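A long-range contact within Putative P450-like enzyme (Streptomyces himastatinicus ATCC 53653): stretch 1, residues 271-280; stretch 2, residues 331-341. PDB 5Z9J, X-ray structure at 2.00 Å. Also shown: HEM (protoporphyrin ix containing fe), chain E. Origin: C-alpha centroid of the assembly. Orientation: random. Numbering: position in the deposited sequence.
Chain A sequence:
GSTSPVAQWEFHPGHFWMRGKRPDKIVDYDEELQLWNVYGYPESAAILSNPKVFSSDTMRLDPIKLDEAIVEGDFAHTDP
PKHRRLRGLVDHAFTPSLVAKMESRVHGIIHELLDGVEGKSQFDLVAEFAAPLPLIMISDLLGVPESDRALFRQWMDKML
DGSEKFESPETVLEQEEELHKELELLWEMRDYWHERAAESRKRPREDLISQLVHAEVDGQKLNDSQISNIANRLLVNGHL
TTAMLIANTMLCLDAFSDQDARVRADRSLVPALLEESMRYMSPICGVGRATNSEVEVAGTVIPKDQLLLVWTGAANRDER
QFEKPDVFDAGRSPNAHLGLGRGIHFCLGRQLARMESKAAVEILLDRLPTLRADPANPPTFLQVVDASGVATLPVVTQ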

# COMPACT_ATOMS: atom_id res chain seq x y z
N PRO A 271 -16.34 -2.72 9.00
CA PRO A 271 -14.97 -3.24 9.12
C PRO A 271 -14.73 -4.55 8.38
O PRO A 271 -13.70 -4.70 7.71
CB PRO A 271 -14.79 -3.46 10.62
CG PRO A 271 -15.72 -2.50 11.26
CD PRO A 271 -16.90 -2.38 10.33
N ALA A 272 -15.68 -5.48 8.49
CA ALA A 272 -15.52 -6.74 7.78
C ALA A 272 -15.62 -6.53 6.25
O ALA A 272 -15.05 -7.30 5.46
CB ALA A 272 -16.57 -7.74 8.26
N LEU A 273 -16.38 -5.51 5.84
CA LEU A 273 -16.46 -5.13 4.43
C LEU A 273 -15.11 -4.66 3.89
O LEU A 273 -14.66 -5.03 2.80
CB LEU A 273 -17.53 -4.03 4.26
CG LEU A 273 -17.56 -3.19 2.99
CD1 LEU A 273 -17.82 -3.99 1.70
CD2 LEU A 273 -18.57 -2.07 3.13
N LEU A 274 -14.45 -3.82 4.67
CA LEU A 274 -13.12 -3.35 4.29
C LEU A 274 -12.09 -4.50 4.18
O LEU A 274 -11.28 -4.55 3.25
CB LEU A 274 -12.64 -2.34 5.31
CG LEU A 274 -13.50 -1.08 5.25
CD1 LEU A 274 -13.19 -0.11 6.40
CD2 LEU A 274 -13.11 -0.48 3.94
N GLU A 275 -12.13 -5.41 5.13
CA GLU A 275 -11.21 -6.55 5.09
C GLU A 275 -11.47 -7.38 3.86
O GLU A 275 -10.54 -7.85 3.22
CB GLU A 275 -11.35 -7.43 6.33
CG GLU A 275 -11.00 -6.82 7.66
CD GLU A 275 -9.58 -6.33 7.75
OE1 GLU A 275 -8.66 -7.11 7.41
OE2 GLU A 275 -9.37 -5.16 8.14
N GLU A 276 -12.75 -7.55 3.52
CA GLU A 276 -13.12 -8.38 2.35
C GLU A 276 -12.77 -7.63 1.06
O GLU A 276 -12.44 -8.23 0.06
CB GLU A 276 -14.60 -8.77 2.39
CG GLU A 276 -15.16 -9.49 1.18
CD GLU A 276 -14.67 -10.94 1.06
OE1 GLU A 276 -13.59 -11.29 1.60
OE2 GLU A 276 -15.46 -11.76 0.55
N SER A 277 -12.83 -6.29 1.12
CA SER A 277 -12.42 -5.48 0.01
C SER A 277 -10.92 -5.75 -0.26
O SER A 277 -10.47 -5.75 -1.40
CB SER A 277 -12.64 -3.96 0.31
OG SER A 277 -12.55 -3.25 -0.90
N MET A 278 -10.15 -5.84 0.82
CA MET A 278 -8.71 -6.14 0.74
C MET A 278 -8.46 -7.56 0.22
O MET A 278 -7.58 -7.81 -0.58
CB MET A 278 -8.06 -5.90 2.11
CG MET A 278 -7.79 -4.34 2.34
SD MET A 278 -6.80 -4.11 3.83
CE MET A 278 -8.02 -4.40 5.04
N ARG A 279 -9.29 -8.48 0.65
CA ARG A 279 -9.04 -9.84 0.17
C ARG A 279 -9.26 -9.91 -1.34
O ARG A 279 -8.36 -10.31 -2.08
CB ARG A 279 -9.95 -10.83 0.89
CG ARG A 279 -9.63 -12.26 0.52
CD ARG A 279 -10.75 -13.13 1.00
NE ARG A 279 -12.05 -12.87 0.39
CZ ARG A 279 -12.45 -13.37 -0.78
NH1 ARG A 279 -11.62 -14.14 -1.50
NH2 ARG A 279 -13.67 -13.10 -1.24
N TYR A 280 -10.39 -9.34 -1.76
CA TYR A 280 -10.96 -9.47 -3.11
C TYR A 280 -10.30 -8.62 -4.18
O TYR A 280 -10.20 -9.01 -5.35
CB TYR A 280 -12.47 -9.17 -3.03
CG TYR A 280 -13.23 -9.28 -4.31
CD1 TYR A 280 -13.82 -10.48 -4.67
CD2 TYR A 280 -13.35 -8.19 -5.18
CE1 TYR A 280 -14.51 -10.61 -5.84
CE2 TYR A 280 -14.06 -8.31 -6.37
CZ TYR A 280 -14.65 -9.54 -6.69
OH TYR A 280 -15.35 -9.74 -7.84
CHA HEM E . 3.60 -2.83 5.13
CHB HEM E . -0.46 -3.06 2.59
CHC HEM E . -1.72 1.23 4.42
CHD HEM E . 2.68 1.88 6.15
C1A HEM E . 2.63 -3.34 4.30
C2A HEM E . 2.61 -4.64 3.61
C3A HEM E . 1.47 -4.71 2.92
C4A HEM E . 0.74 -3.45 3.13
CMA HEM E . 1.02 -5.88 2.04
CAA HEM E . 3.69 -5.74 3.68
CBA HEM E . 4.88 -5.40 2.78
CGA HEM E . 5.82 -6.61 2.60
O1A HEM E . 6.76 -6.56 1.77
O2A HEM E . 5.69 -7.63 3.30
C1B HEM E . -1.18 -1.95 2.92
C2B HEM E . -2.55 -1.72 2.56
C3B HEM E . -2.90 -0.54 3.06
C4B HEM E . -1.75 0.02 3.74
CMB HEM E . -3.37 -2.74 1.74
CAB HEM E . -4.24 0.21 2.99
CBB HEM E . -5.33 -0.28 2.41
C1C HEM E . -0.65 1.80 5.09
C2C HEM E . -0.64 3.11 5.79
C3C HEM E . 0.59 3.26 6.26
C4C HEM E . 1.36 2.11 5.86
CMC HEM E . -1.87 4.02 5.94
CAC HEM E . 1.27 4.40 7.06
CBC HEM E . 0.64 5.48 7.50
C1D HEM E . 3.33 0.70 5.99
C2D HEM E . 4.71 0.49 6.34
C3D HEM E . 4.97 -0.98 6.05
C4D HEM E . 3.75 -1.52 5.53
CMD HEM E . 5.72 1.52 6.90
CAD HEM E . 6.32 -1.69 6.20
CBD HEM E . 6.44 -2.34 7.55
CGD HEM E . 7.69 -3.20 7.56
O1D HEM E . 8.28 -3.47 6.48
O2D HEM E . 8.10 -3.65 8.66
NA HEM E . 1.48 -2.68 3.97
NB HEM E . -0.71 -0.85 3.63
NC HEM E . 0.58 1.28 5.16
ND HEM E . 2.77 -0.51 5.55
FE HEM E . 1.02 -0.72 4.72
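Stretch 2 331-341: GRSPNAHLGLG

An irregular segment can pack on a helix through its side chains, and this P450-like enzyme gives a clear example. Residues 271-280 are helical throughout, whereas 331-341 form neither helix nor strand; a cis peptide bond precedes Pro 334, and a type I turn runs from Leu 338 to Gly 341. The loop runs across the helix rather than alongside it: the CA of Gly 331 lies 5.3 Å from the CA of Ala 272, the CA of His 337 lies 5.4 Å from the CA of Arg 279, and the CA of Gly 339 lies 5.4 Å from the CA of Met 278. No direct backbone hydrogen bond joins them. Instead, a water donates to Ala 272 O (2.8 Å) and Arg 332 O (2.7 Å) and accepts from Asn 335 ND2 (3.0 Å).

A charged cluster joins Glu 276, Arg 279 and Arg 332. Arg 332 NE forms a salt bridge with Glu 276 OE2 at 2.7 Å, while Arg 279 NE binds Glu 276 OE1 at 2.5 Å from within the helix. One carboxylate serves both arginines, whose guanidinium groups lie face against face, Arg 279 NH2 only 3.1 Å from Arg 332 NH2, and the shared negative charge partly offsets the proximity of like charges.

His 337 anchors the next part of the loop. His 337 NE2 donates to Glu 275 OE1 at 2.7 Å, near the ring plane, while His 337 ND1 accepts from Gly 339 N at 2.9 Å; both ring nitrogens are thus engaged. Met 278 CB sits over the ring face, 3.8 Å from His 337 CE1. Close approach here suits Gly 339, since a CB would crowd Met 278 CB and clash with His 337 ND1. Beyond it, Leu 340 CG meets Met 278 SD at 3.9 Å, and Leu 340 CD2 reaches HEM C2B at 3.6 Å, carrying the packing to the heme.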

# COMPACT_ATOMS: atom_id res chain seq x y z
N GLY A 331 -19.56 -9.63 4.86
CA GLY A 331 -19.45 -10.02 6.26
C GLY A 331 -18.54 -11.20 6.44
O GLY A 331 -18.61 -11.89 7.45
N ARG A 332 -17.70 -11.46 5.44
CA ARG A 332 -16.88 -12.67 5.46
C ARG A 332 -16.07 -12.82 6.74
O ARG A 332 -15.35 -11.90 7.14
CB ARG A 332 -15.93 -12.71 4.27
CG ARG A 332 -15.20 -14.06 4.21
CD ARG A 332 -14.24 -14.14 3.09
NE ARG A 332 -14.87 -14.09 1.77
CZ ARG A 332 -15.20 -15.18 1.07
NH1 ARG A 332 -15.07 -16.39 1.62
NH2 ARG A 332 -15.73 -15.06 -0.13
N SER A 333 -16.16 -14.00 7.33
CA SER A 333 -15.44 -14.40 8.54
C SER A 333 -15.33 -15.90 8.58
O SER A 333 -16.30 -16.59 8.29
CB SER A 333 -16.12 -13.92 9.81
OG SER A 333 -15.30 -14.25 10.94
N PRO A 334 -14.14 -16.43 8.89
CA PRO A 334 -12.95 -15.64 9.18
C PRO A 334 -12.36 -15.10 7.88
O PRO A 334 -12.75 -15.58 6.81
CB PRO A 334 -12.01 -16.63 9.85
CG PRO A 334 -12.41 -17.96 9.26
CD PRO A 334 -13.88 -17.88 8.96
N ASN A 335 -11.46 -14.12 7.96
CA ASN A 335 -10.85 -13.57 6.77
C ASN A 335 -9.41 -13.20 6.99
O ASN A 335 -9.06 -12.01 7.10
CB ASN A 335 -11.64 -12.34 6.30
CG ASN A 335 -11.23 -11.88 4.92
OD1 ASN A 335 -10.41 -12.51 4.25
ND2 ASN A 335 -11.81 -10.76 4.48
N ALA A 336 -8.55 -14.22 7.00
CA ALA A 336 -7.15 -14.01 7.30
C ALA A 336 -6.40 -13.76 6.01
O ALA A 336 -5.46 -14.47 5.66
CB ALA A 336 -6.58 -15.21 8.08
N HIS A 337 -6.83 -12.72 5.30
CA HIS A 337 -6.29 -12.41 3.99
C HIS A 337 -4.86 -11.91 4.15
O HIS A 337 -4.41 -11.62 5.28
CB HIS A 337 -7.17 -11.39 3.30
CG HIS A 337 -7.19 -10.06 4.02
ND1 HIS A 337 -6.13 -9.19 3.97
CD2 HIS A 337 -8.11 -9.49 4.83
CE1 HIS A 337 -6.41 -8.11 4.70
NE2 HIS A 337 -7.61 -8.27 5.23
N LEU A 338 -4.14 -11.81 3.04
CA LEU A 338 -2.75 -11.38 3.05
C LEU A 338 -2.56 -9.92 2.58
O LEU A 338 -1.43 -9.46 2.30
CB LEU A 338 -1.91 -12.32 2.17
CG LEU A 338 -1.81 -13.77 2.67
CD1 LEU A 338 -0.97 -14.61 1.70
CD2 LEU A 338 -1.22 -13.79 4.08
N GLY A 339 -3.69 -9.22 2.45
CA GLY A 339 -3.71 -7.86 1.95
C GLY A 339 -2.80 -6.89 2.68
O GLY A 339 -2.41 -5.87 2.12
N LEU A 340 -2.53 -7.21 3.95
CA LEU A 340 -1.76 -6.38 4.82
C LEU A 340 -0.44 -7.07 5.14
O LEU A 340 0.32 -6.64 6.03
CB LEU A 340 -2.56 -6.09 6.11
CG LEU A 340 -3.64 -5.00 5.93
CD1 LEU A 340 -4.57 -4.91 7.16
CD2 LEU A 340 -3.12 -3.64 5.55
N GLY A 341 -0.19 -8.16 4.43
CA GLY A 341 1.01 -8.91 4.65
C GLY A 341 0.85 -9.91 5.77
O GLY A 341 -0.25 -10.28 6.14
O HOH W 1 -14.00 -9.73 6.25
O HOH W 2 -9.50 -9.52 8.46